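Local coordinates for protein histidine acid phosphatase (Bifidobacterium longum subsp. infantis, PDB 6RXD) that probably removes phosphate groups from inositol polyphosphates, including phytate, and from 2,3-bisphosphoglycerate, as a histidine acid phosphatase of the MINPP type, at residues A67-F72 and G260-Y265; Q136-A141 and Q194-T199; D341-A346 and Y427-N432. All coordinates share one frame; numbering follows the deposited sequence. Where two conformers were deposited one is given.

How the contacts relate
Three contacts within one histidine phosphatase chain illustrate how chemistry follows position. Contact 1 lies at the surface, with its centre about 35 Å from that of the chain, and depends on a charged network: a carboxylate shared by an arginine and a tyrosine hydroxyl. Contacts 2 and 3 are partly buried, on opposite sides of the chain's centre, and neither has a direct hydrogen bond between its segments. Contact 2 sets a proline against the turn after a strand of the main sheet, with one water as bridge; contact 3 packs a tyrosine across a helix. No two contacts share a helix or strand, and even the nearest, contacts 1 and 3, have centres about 30 Å apart.

Contact 1 (A67-F72 and G260-Y265); sequences ARDGGF and GEYKWY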
ATOM      1  N   ALA A  67     -35.314  -4.001  -7.937  1.00 15.05           N
ATOM      2  CA  ALA A  67     -36.130  -5.189  -8.185  1.00 17.54           C
ATOM      3  C   ALA A  67     -37.603  -4.901  -7.929  1.00 20.66           C
ATOM      4  O   ALA A  67     -38.475  -5.337  -8.687  1.00 22.66           O
ATOM      5  CB  ALA A  67     -35.652  -6.372  -7.322  1.00 18.86           C
ATOM      6  N   ARG A  68     -37.877  -4.177  -6.851  1.00 17.04           N
ATOM      7  CA  ARG A  68     -39.250  -3.816  -6.502  1.00 17.35           C
ATOM      8  C   ARG A  68     -39.875  -2.888  -7.540  1.00 19.71           C
ATOM      9  O   ARG A  68     -41.061  -3.014  -7.865  1.00 23.91           O
ATOM     10  CB  ARG A  68     -39.273  -3.134  -5.128  1.00 19.88           C
ATOM     11  CG  ARG A  68     -40.666  -2.733  -4.636  1.00 27.39           C
ATOM     12  CD  ARG A  68     -40.597  -1.671  -3.532  1.00 35.47           C
ATOM     13  NE  ARG A  68     -40.051  -0.398  -4.010  1.00 38.90           N
ATOM     14  CZ  ARG A  68     -39.959   0.709  -3.275  1.00 42.70           C
ATOM     15  NH1 ARG A  68     -40.385   0.713  -2.019  1.00 48.10           N
ATOM     16  NH2 ARG A  68     -39.450   1.818  -3.799  1.00 41.21           N
ATOM     17  N   ASP A  69     -39.085  -1.944  -8.041  1.00 19.11           N
ATOM     18  CA  ASP A  69     -39.608  -0.882  -8.899  1.00 18.11           C
ATOM     19  C   ASP A  69     -39.373  -1.089 -10.401  1.00 19.80           C
ATOM     20  O   ASP A  69     -39.644  -0.194 -11.199  1.00 22.24           O
ATOM     21  CB  ASP A  69     -39.030   0.471  -8.480  1.00 20.92           C
ATOM     22  CG  ASP A  69     -39.524   0.927  -7.121  1.00 28.72           C
ATOM     23  OD1 ASP A  69     -40.460   0.296  -6.581  1.00 25.92           O
ATOM     24  OD2 ASP A  69     -38.974   1.923  -6.602  1.00 22.72           O
ATOM     25  N   GLY A  70     -38.887  -2.262 -10.784  1.00 16.70           N
ATOM     26  CA  GLY A  70     -38.641  -2.547 -12.192  1.00 19.99           C
ATOM     27  C   GLY A  70     -37.538  -1.673 -12.764  1.00 20.95           C
ATOM     28  O   GLY A  70     -37.616  -1.211 -13.913  1.00 18.89           O
ATOM     29  N   GLY A  71     -36.496  -1.463 -11.967  1.00 16.43           N
ATOM     30  CA  GLY A  71     -35.407  -0.577 -12.351  1.00 15.32           C
ATOM     31  C   GLY A  71     -34.189  -1.220 -12.989  1.00 16.91           C
ATOM     32  O   GLY A  71     -33.228  -0.522 -13.310  1.00 14.65           O
ATOM     33  N   PHE A  72     -34.193  -2.539 -13.163  1.00 14.14           N
ATOM     34  CA  PHE A  72     -33.110  -3.182 -13.896  1.00 15.04           C
ATOM     35  C   PHE A  72     -33.438  -3.214 -15.382  1.00 16.36           C
ATOM     36  O   PHE A  72     -34.613  -3.244 -15.773  1.00 17.34           O
ATOM     37  CB  PHE A  72     -32.878  -4.615 -13.400  1.00 14.18           C
ATOM     38  CG  PHE A  72     -32.153  -4.691 -12.087  1.00 12.41           C
ATOM     39  CD1 PHE A  72     -30.791  -4.423 -12.017  1.00 13.44           C
ATOM     40  CD2 PHE A  72     -32.834  -4.995 -10.916  1.00 16.69           C
ATOM     41  CE1 PHE A  72     -30.114  -4.487 -10.805  1.00 15.19           C
ATOM     42  CE2 PHE A  72     -32.163  -5.059  -9.703  1.00 15.94           C
ATOM     43  CZ  PHE A  72     -30.801  -4.809  -9.646  1.00 14.70           C
ATOM     44  N   GLY A 260     -33.107  12.946  -6.418  1.00 30.23           N
ATOM     45  CA  GLY A 260     -33.322  12.807  -4.985  1.00 29.77           C
ATOM     46  C   GLY A 260     -34.525  12.014  -4.521  1.00 29.48           C
ATOM     47  O   GLY A 260     -34.855  12.011  -3.331  1.00 37.25           O
ATOM     48  N   GLU A 261     -35.188  11.335  -5.449  1.00 25.95           N
ATOM     49  CA  GLU A 261     -36.321  10.496  -5.091  1.00 27.39           C
ATOM     50  C   GLU A 261     -35.848   9.197  -4.455  1.00 25.64           C
ATOM     51  O   GLU A 261     -36.563   8.594  -3.648  1.00 29.49           O
ATOM     52  CB  GLU A 261     -37.190  10.212  -6.312  1.00 32.06           C
ATOM     53  CG  GLU A 261     -37.824  11.474  -6.886  1.00 46.93           C
ATOM     54  CD  GLU A 261     -38.695  11.205  -8.096  1.00 56.85           C
ATOM     55  OE1 GLU A 261     -39.475  10.229  -8.068  1.00 59.99           O
ATOM     56  OE2 GLU A 261     -38.600  11.975  -9.077  1.00 58.83           O
ATOM     57  N   TYR A 262     -34.649   8.760  -4.831  1.00 20.99           N
ATOM     58  CA  TYR A 262     -34.059   7.568  -4.240  1.00 20.23           C
ATOM     59  C   TYR A 262     -32.861   7.941  -3.393  1.00 20.84           C
ATOM     60  O   TYR A 262     -32.124   8.876  -3.711  1.00 23.63           O
ATOM     61  CB  TYR A 262     -33.589   6.602  -5.318  1.00 19.04           C
ATOM     62  CG  TYR A 262     -34.663   5.799  -6.008  1.00 17.75           C
ATOM     63  CD1 TYR A 262     -35.703   5.207  -5.298  1.00 19.06           C
ATOM     64  CD2 TYR A 262     -34.609   5.598  -7.380  1.00 18.57           C
ATOM     65  CE1 TYR A 262     -36.665   4.452  -5.947  1.00 23.41           C
ATOM     66  CE2 TYR A 262     -35.567   4.856  -8.033  1.00 19.49           C
ATOM     67  CZ  TYR A 262     -36.590   4.284  -7.318  1.00 24.70           C
ATOM     68  OH  TYR A 262     -37.528   3.536  -7.991  1.00 22.86           O
ATOM     69  N   LYS A 263     -32.660   7.166  -2.337  1.00 20.88           N
ATOM     70  CA  LYS A 263     -31.597   7.411  -1.379  0.55 25.13           C
ATOM     71  C   LYS A 263     -31.486   6.143  -0.543  1.00 26.76           C
ATOM     72  O   LYS A 263     -32.484   5.626  -0.046  1.00 32.40           O
ATOM     73  CB  LYS A 263     -31.964   8.608  -0.499  0.55 28.23           C
ATOM     74  CG  LYS A 263     -30.795   9.344   0.127  0.55 37.96           C
ATOM     75  CD  LYS A 263     -31.255  10.683   0.715  0.55 40.64           C
ATOM     76  CE  LYS A 263     -31.683  11.659  -0.382  0.55 45.38           C
ATOM     77  NZ  LYS A 263     -32.604  12.738   0.093  0.55 47.99           N
ATOM     78  N   TRP A 264     -30.277   5.611  -0.411  1.00 12.54           N
ATOM     79  CA  TRP A 264     -30.124   4.387   0.375  1.00 12.89           C
ATOM     80  C   TRP A 264     -29.143   4.560   1.501  1.00 18.02           C
ATOM     81  O   TRP A 264     -28.063   5.113   1.302  1.00 16.12           O
ATOM     82  CB  TRP A 264     -29.700   3.203  -0.513  1.00 14.35           C
ATOM     83  CG  TRP A 264     -30.745   2.872  -1.512  1.00 15.16           C
ATOM     84  CD1 TRP A 264     -31.863   2.117  -1.311  1.00 14.92           C
ATOM     85  CD2 TRP A 264     -30.787   3.303  -2.876  1.00 12.60           C
ATOM     86  NE1 TRP A 264     -32.604   2.052  -2.466  1.00 17.11           N
ATOM     87  CE2 TRP A 264     -31.960   2.767  -3.447  1.00 16.14           C
ATOM     88  CE3 TRP A 264     -29.940   4.082  -3.673  1.00 15.28           C
ATOM     89  CZ2 TRP A 264     -32.320   3.001  -4.779  1.00 13.36           C
ATOM     90  CZ3 TRP A 264     -30.290   4.306  -4.996  1.00 16.29           C
ATOM     91  CH2 TRP A 264     -31.470   3.763  -5.538  1.00 13.52           C
ATOM     92  N   TYR A 265     -29.534   4.095   2.685  1.00 16.17           N
ATOM     93  CA  TYR A 265     -28.653   4.099   3.845  1.00 11.42           C
ATOM     94  C   TYR A 265     -28.277   2.681   4.199  1.00 16.87           C
ATOM     95  O   TYR A 265     -28.966   1.729   3.832  1.00 15.08           O
ATOM     96  CB  TYR A 265     -29.340   4.760   5.050  1.00 11.82           C
ATOM     97  CG  TYR A 265     -29.615   6.224   4.838  1.00 17.17           C
ATOM     98  CD1 TYR A 265     -28.695   7.180   5.235  1.00 17.36           C
ATOM     99  CD2 TYR A 265     -30.785   6.648   4.215  1.00 15.44           C
ATOM    100  CE1 TYR A 265     -28.934   8.531   5.022  1.00 21.15           C
ATOM    101  CE2 TYR A 265     -31.035   8.003   4.011  1.00 17.71           C
ATOM    102  CZ  TYR A 265     -30.101   8.931   4.414  1.00 24.06           C
ATOM    103  OH  TYR A 265     -30.333  10.270   4.214  1.00 27.12           O
TER
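Carboxylate oxygen OD2 of D69 is the atom on which this contact turns, for it accepts hydrogen bonds from both segments. From 260-265 comes the phenol of Y262, whose OH donates to D69 OD2 over a short 2.6 Å and takes the anti lone pair, the one directed away from the other oxygen. From within 67-72 comes R68, whose NH2 reaches D69 OD2 at 2.8 Å on the syn side, with an N-H...O angle of 166°. The same guanidinium also uses its NE, which lies 2.7 Å from D69 OD1 but meets that oxygen from above the carboxylate plane. The result is a side-on salt bridge between neighbouring residues, one nitrogen to each oxygen, which limits rotation of the carboxylate and presents OD2 to the tyrosine.

D69 and Y262 approach from opposite directions, and their flat groups end nearly coplanar, 23° apart. The carboxylate therefore meets the hydroxyl end of the phenol and lies at the ring edge. Y262 CG is anti to the carbonyl carbon, chi1 -76°, which sends the ring toward D69, and the two side chains together span the 11.1 Å between D69 CA and Y262 CA. R68 adds a looser approach to the ring edge, with NH2 4.4 Å from Y262 CE1. The positive guanidinium and the phenol donor would both be expected to stabilise the negative charge of D69.

D69 lies near the C-terminal end of helix 55-69, just before G70 turns the chain with positive phi. Y262 follows the Schellman motif that closes helix 251-258, packs on T65 and K256, and meets the ring of F253. Two residues on, W264 enters the short strand 264-265, paired with strand 297-298, and bonds through NE1 to T65 OG1, a second tie to helix 55-69.

Contact 2 (Q136-A141 and Q194-T199); sequences QSSGEA and QNPDGT
S138 holds its OG between the backbone N and the carbonyl carbon, chi1 61°, while E140 sends CG away from its own backbone N, chi1 -169°, before the chain bends at chi2. The first torsion turns the hydroxyl back to accept from E140 N at 3.1 Å, an ST turn; the second leads the carboxylate off to cap the following helix, where OE1 accepts from A143 N. What E140 leaves for its neighbour is its CB and backbone. P196 packs there, with its CB 3.7 Å from E140 CB and 3.5 Å from E140 N. Farther round the ring, P196 CG lies 3.5 Å from S138 O, so the pyrrolidine fits along the bend of 138-140 by apolar and backbone contact.

G139, with phi at 105°, occupies the middle of that bend. A side chain there would point at P196 and D197, and would also press on the preceding carbonyl. One water supplies the polar link, donating to S138 O at 2.8 Å and accepting from D197 N at 3.1 Å.

P196 is itself held in a type I turn from N195 to G198. D197 OD1 reinforces the turn by accepting from both T199 N and T199 OG1, the former bond forming an Asx turn, while D197 OD2 makes a salt bridge with K183.

The contact thus joins the loop between helices 185-188 and 206-220 to the end of strand 132-137 of the main sheet, where S138 OG also bonds H399 beyond the neighbouring strand 391-398 and E140 is the N-cap of helix 141-157.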
ATOM      1  N   GLN A 136       9.752  -6.302  12.024  1.00 14.73           N
ATOM      2  CA  GLN A 136       9.036  -5.186  12.633  1.00 14.06           C
ATOM      3  C   GLN A 136       7.720  -4.944  11.935  1.00 14.77           C
ATOM      4  O   GLN A 136       7.605  -5.164  10.733  1.00 15.08           O
ATOM      5  CB  GLN A 136       9.864  -3.901  12.557  1.00 15.10           C
ATOM      6  CG  GLN A 136      11.194  -3.988  13.287  1.00 16.29           C
ATOM      7  CD  GLN A 136      11.979  -2.687  13.231  1.00 19.50           C
ATOM      8  OE1 GLN A 136      11.551  -1.707  12.614  1.00 20.60           O
ATOM      9  NE2 GLN A 136      13.138  -2.678  13.873  1.00 16.99           N
ATOM     10  N   SER A 137       6.730  -4.490  12.698  1.00 13.63           N
ATOM     11  CA  SER A 137       5.494  -3.999  12.097  1.00 13.46           C
ATOM     12  C   SER A 137       4.997  -2.747  12.815  1.00 15.51           C
ATOM     13  O   SER A 137       5.528  -2.366  13.849  1.00 16.57           O
ATOM     14  CB  SER A 137       4.420  -5.087  12.079  1.00 26.40           C
ATOM     15  OG  SER A 137       3.547  -4.952  13.174  0.90 27.80           O
ATOM     16  N   SER A 138       3.992  -2.094  12.236  1.00 14.43           N
ATOM     17  CA  SER A 138       3.390  -0.924  12.848  1.00 12.83           C
ATOM     18  C   SER A 138       2.646  -1.319  14.117  1.00 16.87           C
ATOM     19  O   SER A 138       2.382  -0.475  14.977  1.00 19.60           O
ATOM     20  CB  SER A 138       2.398  -0.302  11.874  1.00 12.52           C
ATOM     21  OG  SER A 138       1.374  -1.232  11.577  1.00 16.73           O
ATOM     22  N   GLY A 139       2.281  -2.596  14.220  1.00 18.76           N
ATOM     23  CA  GLY A 139       1.472  -3.060  15.339  1.00 15.13           C
ATOM     24  C   GLY A 139       0.044  -3.298  14.891  1.00 18.07           C
ATOM     25  O   GLY A 139      -0.794  -3.802  15.650  1.00 22.21           O
ATOM     26  N   GLU A 140      -0.246  -2.924  13.651  1.00 15.78           N
ATOM     27  CA  GLU A 140      -1.579  -3.153  13.100  1.00 16.47           C
ATOM     28  C   GLU A 140      -1.654  -4.609  12.636  1.00 18.08           C
ATOM     29  O   GLU A 140      -0.713  -5.118  12.036  1.00 19.05           O
ATOM     30  CB  GLU A 140      -1.844  -2.174  11.950  1.00 19.19           C
ATOM     31  CG  GLU A 140      -3.289  -2.125  11.461  1.00 20.77           C
ATOM     32  CD  GLU A 140      -3.588  -3.201  10.452  1.00 26.15           C
ATOM     33  OE1 GLU A 140      -2.670  -3.565   9.690  1.00 25.25           O
ATOM     34  OE2 GLU A 140      -4.739  -3.680  10.412  1.00 26.08           O
ATOM     35  N   ALA A 141      -2.769  -5.276  12.914  1.00 17.51           N
ATOM     36  CA  ALA A 141      -2.852  -6.721  12.727  1.00 20.34           C
ATOM     37  C   ALA A 141      -2.613  -7.212  11.301  1.00 15.61           C
ATOM     38  O   ALA A 141      -1.943  -8.222  11.105  1.00 18.08           O
ATOM     39  CB  ALA A 141      -4.179  -7.256  13.272  1.00 23.50           C
ATOM     40  N   GLN A 194      -2.081   8.426  17.152  1.00 20.31           N
ATOM     41  CA  GLN A 194      -2.599   7.188  17.716  1.00 23.82           C
ATOM     42  C   GLN A 194      -1.976   5.968  17.048  1.00 22.32           C
ATOM     43  O   GLN A 194      -2.159   5.753  15.847  1.00 23.44           O
ATOM     44  CB  GLN A 194      -4.124   7.126  17.563  1.00 22.96           C
ATOM     45  CG  GLN A 194      -4.877   8.245  18.268  1.00 27.37           C
ATOM     46  CD  GLN A 194      -4.662   9.608  17.637  1.00 25.31           C
ATOM     47  OE1 GLN A 194      -4.488   9.724  16.419  1.00 27.00           O
ATOM     48  NE2 GLN A 194      -4.659  10.651  18.469  1.00 22.62           N
ATOM     49  N   ASN A 195      -1.253   5.170  17.832  1.00 20.11           N
ATOM     50  CA  ASN A 195      -0.640   3.942  17.344  1.00 19.96           C
ATOM     51  C   ASN A 195      -1.664   2.825  17.230  1.00 20.76           C
ATOM     52  O   ASN A 195      -2.648   2.805  17.973  1.00 22.83           O
ATOM     53  CB  ASN A 195       0.496   3.514  18.281  1.00 21.77           C
ATOM     54  CG  ASN A 195       1.606   4.532  18.344  1.00 25.31           C
ATOM     55  OD1 ASN A 195       1.907   5.189  17.348  1.00 21.43           O
ATOM     56  ND2 ASN A 195       2.226   4.674  19.516  1.00 25.07           N
ATOM     57  N   PRO A 196      -1.446   1.887  16.298  1.00 19.78           N
ATOM     58  CA  PRO A 196      -2.401   0.786  16.099  1.00 19.50           C
ATOM     59  C   PRO A 196      -2.631  -0.079  17.347  1.00 21.00           C
ATOM     60  O   PRO A 196      -3.713  -0.648  17.485  1.00 24.26           O
ATOM     61  CB  PRO A 196      -1.740  -0.061  15.007  1.00 25.76           C
ATOM     62  CG  PRO A 196      -0.810   0.867  14.295  1.00 18.59           C
ATOM     63  CD  PRO A 196      -0.375   1.900  15.282  1.00 18.75           C
ATOM     64  N   ASP A 197      -1.643  -0.185  18.230  1.00 20.61           N
ATOM     65  CA  ASP A 197      -1.762  -1.046  19.412  1.00 27.91           C
ATOM     66  C   ASP A 197      -2.535  -0.400  20.565  1.00 28.50           C
ATOM     67  O   ASP A 197      -2.616  -0.958  21.658  1.00 28.51           O
ATOM     68  CB  ASP A 197      -0.378  -1.523  19.889  1.00 28.02           C
ATOM     69  CG  ASP A 197       0.419  -0.434  20.594  1.00 26.59           C
ATOM     70  OD1 ASP A 197       0.025   0.752  20.541  1.00 27.87           O
ATOM     71  OD2 ASP A 197       1.464  -0.765  21.202  1.00 30.33           O
ATOM     72  N   GLY A 198      -3.084   0.784  20.328  1.00 26.81           N
ATOM     73  CA  GLY A 198      -3.858   1.459  21.354  1.00 25.40           C
ATOM     74  C   GLY A 198      -3.079   2.465  22.177  1.00 32.58           C
ATOM     75  O   GLY A 198      -3.667   3.210  22.959  1.00 34.86           O
ATOM     76  N   THR A 199      -1.755   2.478  22.027  1.00 28.76           N
ATOM     77  CA  THR A 199      -0.935   3.504  22.659  1.00 22.98           C
ATOM     78  C   THR A 199      -0.889   4.748  21.771  1.00 24.77           C
ATOM     79  O   THR A 199      -1.352   4.717  20.631  1.00 23.85           O
ATOM     80  CB  THR A 199       0.497   3.010  22.944  1.00 25.28           C
ATOM     81  OG1 THR A 199       1.175   2.752  21.708  1.00 24.36           O
ATOM     82  CG2 THR A 199       0.467   1.730  23.771  1.00 28.00           C
TER
HETATM   83  O   HOH W   1       1.401   0.024  17.536  1.00 20.03           O

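Contact 3 (D341-A346 and Y427-N432); sequences DARMFA and YTYGNN
R343 and Y429 slide past each other in opposite directions, the arginine, in one of its two conformers, running out from its helix as the phenol runs in. Their flat groups are steeply inclined, 79° between guanidinium and ring planes, so this is no parallel stack. It is the ring atom CD1 of Y429 that sits over one guanidinium face, near its rim, while the aliphatic R343 CG lies 4.0 Å from the same CD1. At the far end of the arginine, NH1 comes to 3.7 Å from Y429 CB. With CG anti to the backbone N, chi1 177°, and the chain extended to NE, R343 runs beside the phenol from ring to CB.

The phenol's other end reaches the helix backbone: Y429 OH is 3.2 Å from A346 C and 3.5 Å from A346 CB. Its hydrogen-bond partner is D350, farther along the same helix. A loop tyrosine thus lies across successive turns of helix 339-357, which also supplies D341, a zinc ligand in another structure of this protein. On the loop side, R435 makes a cation-pi contact with the Y429 ring. Replacing Y429 by an alanine is likely to leave D350 without its phenol partner and to open a gap beside R343 and A346. The loop is braced locally by T428 N donating to N431 OD1 at 2.9 Å, and Y427 O accepts from W347 NE1 of the helix.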
ATOM      1  N   ASP A 341     -14.156   4.354 -18.060  1.00 17.99           N
ATOM      2  CA  ASP A 341     -14.827   4.847 -16.869  1.00 16.67           C
ATOM      3  C   ASP A 341     -14.016   4.454 -15.636  1.00 17.13           C
ATOM      4  O   ASP A 341     -13.837   5.266 -14.734  1.00 16.46           O
ATOM      5  CB  ASP A 341     -16.258   4.306 -16.768  1.00 16.16           C
ATOM      6  CG  ASP A 341     -17.163   4.811 -17.881  1.00 18.48           C
ATOM      7  OD1 ASP A 341     -16.925   5.916 -18.413  1.00 21.88           O
ATOM      8  OD2 ASP A 341     -18.132   4.102 -18.203  1.00 22.23           O
ATOM      9  N   ALA A 342     -13.535   3.209 -15.599  1.00 14.29           N
ATOM     10  CA  ALA A 342     -12.662   2.769 -14.503  1.00 13.49           C
ATOM     11  C   ALA A 342     -11.461   3.699 -14.352  1.00 15.22           C
ATOM     12  O   ALA A 342     -11.046   4.014 -13.232  1.00 16.21           O
ATOM     13  CB  ALA A 342     -12.185   1.317 -14.712  1.00 16.04           C
ATOM     14  N   ARG A 343     -10.905   4.139 -15.477  1.00 14.36           N
ATOM     15  CA  ARG A 343      -9.759   5.038 -15.457  0.57 14.90           C
ATOM     16  C   ARG A 343     -10.129   6.370 -14.792  1.00 13.68           C
ATOM     17  O   ARG A 343      -9.345   6.931 -14.037  1.00 15.00           O
ATOM     18  CB  ARG A 343      -9.244   5.248 -16.885  0.57 15.88           C
ATOM     19  CG  ARG A 343      -8.086   6.220 -17.032  0.57 17.58           C
ATOM     20  CD  ARG A 343      -7.773   6.432 -18.516  0.57 13.89           C
ATOM     21  NE  ARG A 343      -6.696   7.395 -18.712  0.57 22.75           N
ATOM     22  CZ  ARG A 343      -6.883   8.705 -18.801  0.57 21.48           C
ATOM     23  NH1 ARG A 343      -5.848   9.514 -18.976  0.57 26.59           N
ATOM     24  NH2 ARG A 343      -8.111   9.206 -18.716  0.57 21.30           N
ATOM     25  N   MET A 344     -11.336   6.866 -15.073  1.00 13.81           N
ATOM     26  CA  MET A 344     -11.821   8.087 -14.425  0.94 16.85           C
ATOM     27  C   MET A 344     -11.957   7.893 -12.913  1.00 14.01           C
ATOM     28  O   MET A 344     -11.594   8.773 -12.133  1.00 13.81           O
ATOM     29  CB  MET A 344     -13.174   8.530 -14.997  1.00 17.19           C
ATOM     30  CG  MET A 344     -13.131   8.971 -16.448  1.00 28.69           C
ATOM     31  SD  MET A 344     -12.023  10.364 -16.699  0.63 26.00           S
ATOM     32  CE  MET A 344     -12.716  11.557 -15.557  0.86 26.12           C
ATOM     33  N   PHE A 345     -12.518   6.757 -12.498  1.00 12.08           N
ATOM     34  CA  PHE A 345     -12.704   6.484 -11.071  1.00 12.35           C
ATOM     35  C   PHE A 345     -11.367   6.290 -10.368  1.00 14.33           C
ATOM     36  O   PHE A 345     -11.183   6.724  -9.227  1.00 12.69           O
ATOM     37  CB  PHE A 345     -13.589   5.247 -10.879  1.00 12.61           C
ATOM     38  CG  PHE A 345     -14.916   5.343 -11.586  1.00 16.38           C
ATOM     39  CD1 PHE A 345     -15.595   6.548 -11.640  1.00 19.61           C
ATOM     40  CD2 PHE A 345     -15.459   4.239 -12.233  1.00 17.55           C
ATOM     41  CE1 PHE A 345     -16.816   6.648 -12.301  1.00 23.24           C
ATOM     42  CE2 PHE A 345     -16.677   4.335 -12.908  1.00 18.85           C
ATOM     43  CZ  PHE A 345     -17.353   5.548 -12.936  1.00 21.96           C
ATOM     44  N   ALA A 346     -10.434   5.637 -11.057  1.00 11.48           N
ATOM     45  CA  ALA A 346      -9.077   5.492 -10.543  1.00 11.46           C
ATOM     46  C   ALA A 346      -8.421   6.845 -10.333  1.00 13.57           C
ATOM     47  O   ALA A 346      -7.702   7.040  -9.360  1.00 13.43           O
ATOM     48  CB  ALA A 346      -8.227   4.636 -11.487  1.00 14.97           C
ATOM     49  N   TYR A 427      -3.878  18.094 -10.201  1.00 11.32           N
ATOM     50  CA  TYR A 427      -3.334  16.791 -10.567  1.00 12.44           C
ATOM     51  C   TYR A 427      -4.261  16.039 -11.514  1.00 11.62           C
ATOM     52  O   TYR A 427      -5.442  15.840 -11.213  1.00 12.61           O
ATOM     53  CB  TYR A 427      -3.151  15.972  -9.284  1.00 15.20           C
ATOM     54  CG  TYR A 427      -3.017  14.479  -9.506  1.00 11.36           C
ATOM     55  CD1 TYR A 427      -1.791  13.914  -9.837  1.00 12.09           C
ATOM     56  CD2 TYR A 427      -4.105  13.638  -9.343  1.00 12.37           C
ATOM     57  CE1 TYR A 427      -1.659  12.537 -10.039  1.00 11.40           C
ATOM     58  CE2 TYR A 427      -3.993  12.271  -9.549  1.00 13.03           C
ATOM     59  CZ  TYR A 427      -2.768  11.724  -9.894  1.00 10.35           C
ATOM     60  OH  TYR A 427      -2.678  10.352 -10.081  1.00 12.72           O
ATOM     61  N   THR A 428      -3.727  15.624 -12.663  1.00 10.71           N
ATOM     62  CA  THR A 428      -4.474  14.800 -13.596  1.00 13.13           C
ATOM     63  C   THR A 428      -3.550  13.743 -14.149  1.00 13.04           C
ATOM     64  O   THR A 428      -2.334  13.842 -14.020  1.00 12.10           O
ATOM     65  CB  THR A 428      -5.032  15.602 -14.792  1.00 13.34           C
ATOM     66  OG1 THR A 428      -3.950  16.046 -15.620  1.00 15.99           O
ATOM     67  CG2 THR A 428      -5.854  16.804 -14.340  1.00 14.43           C
ATOM     68  N   TYR A 429      -4.134  12.730 -14.774  1.00 10.93           N
ATOM     69  CA  TYR A 429      -3.342  11.702 -15.415  1.00 10.77           C
ATOM     70  C   TYR A 429      -2.538  12.250 -16.594  1.00 11.80           C
ATOM     71  O   TYR A 429      -1.495  11.690 -16.952  1.00 17.29           O
ATOM     72  CB  TYR A 429      -4.246  10.551 -15.851  1.00 12.25           C
ATOM     73  CG  TYR A 429      -4.594   9.574 -14.743  1.00 11.49           C
ATOM     74  CD1 TYR A 429      -5.406   8.476 -15.002  1.00 12.30           C
ATOM     75  CD2 TYR A 429      -4.112   9.739 -13.444  1.00 11.24           C
ATOM     76  CE1 TYR A 429      -5.729   7.568 -14.010  1.00 14.09           C
ATOM     77  CE2 TYR A 429      -4.430   8.820 -12.430  1.00 10.40           C
ATOM     78  CZ  TYR A 429      -5.237   7.733 -12.739  1.00 13.61           C
ATOM     79  OH  TYR A 429      -5.554   6.805 -11.777  1.00 14.66           O
ATOM     80  N   GLY A 430      -3.006  13.346 -17.187  1.00 12.71           N
ATOM     81  CA  GLY A 430      -2.285  13.976 -18.279  1.00 12.07           C
ATOM     82  C   GLY A 430      -1.096  14.823 -17.853  1.00 13.46           C
ATOM     83  O   GLY A 430      -0.177  15.032 -18.653  1.00 11.36           O
ATOM     84  N   ASN A 431      -1.095  15.312 -16.609  1.00 11.53           N
ATOM     85  CA  ASN A 431      -0.007  16.195 -16.164  1.00 12.67           C
ATOM     86  C   ASN A 431       0.873  15.662 -15.032  1.00 11.85           C
ATOM     87  O   ASN A 431       1.664  16.400 -14.451  1.00 12.63           O
ATOM     88  CB  ASN A 431      -0.515  17.607 -15.830  1.00 11.37           C
ATOM     89  CG  ASN A 431      -1.310  17.671 -14.525  1.00 14.98           C
ATOM     90  OD1 ASN A 431      -1.270  16.752 -13.710  1.00 13.00           O
ATOM     91  ND2 ASN A 431      -2.027  18.772 -14.326  1.00 16.13           N
ATOM     92  N   ASN A 432       0.738  14.383 -14.714  1.00 11.26           N
ATOM     93  CA  ASN A 432       1.481  13.828 -13.594  1.00  9.83           C
ATOM     94  C   ASN A 432       1.678  12.326 -13.743  1.00 10.61           C
ATOM     95  O   ASN A 432       0.763  11.602 -14.131  1.00 13.25           O
ATOM     96  CB  ASN A 432       0.747  14.138 -12.285  1.00  9.56           C
ATOM     97  CG  ASN A 432       1.661  14.104 -11.077  1.00 13.83           C
ATOM     98  OD1 ASN A 432       2.220  13.069 -10.744  1.00 12.09           O
ATOM     99  ND2 ASN A 432       1.801  15.248 -10.397  1.00 10.87           N
TER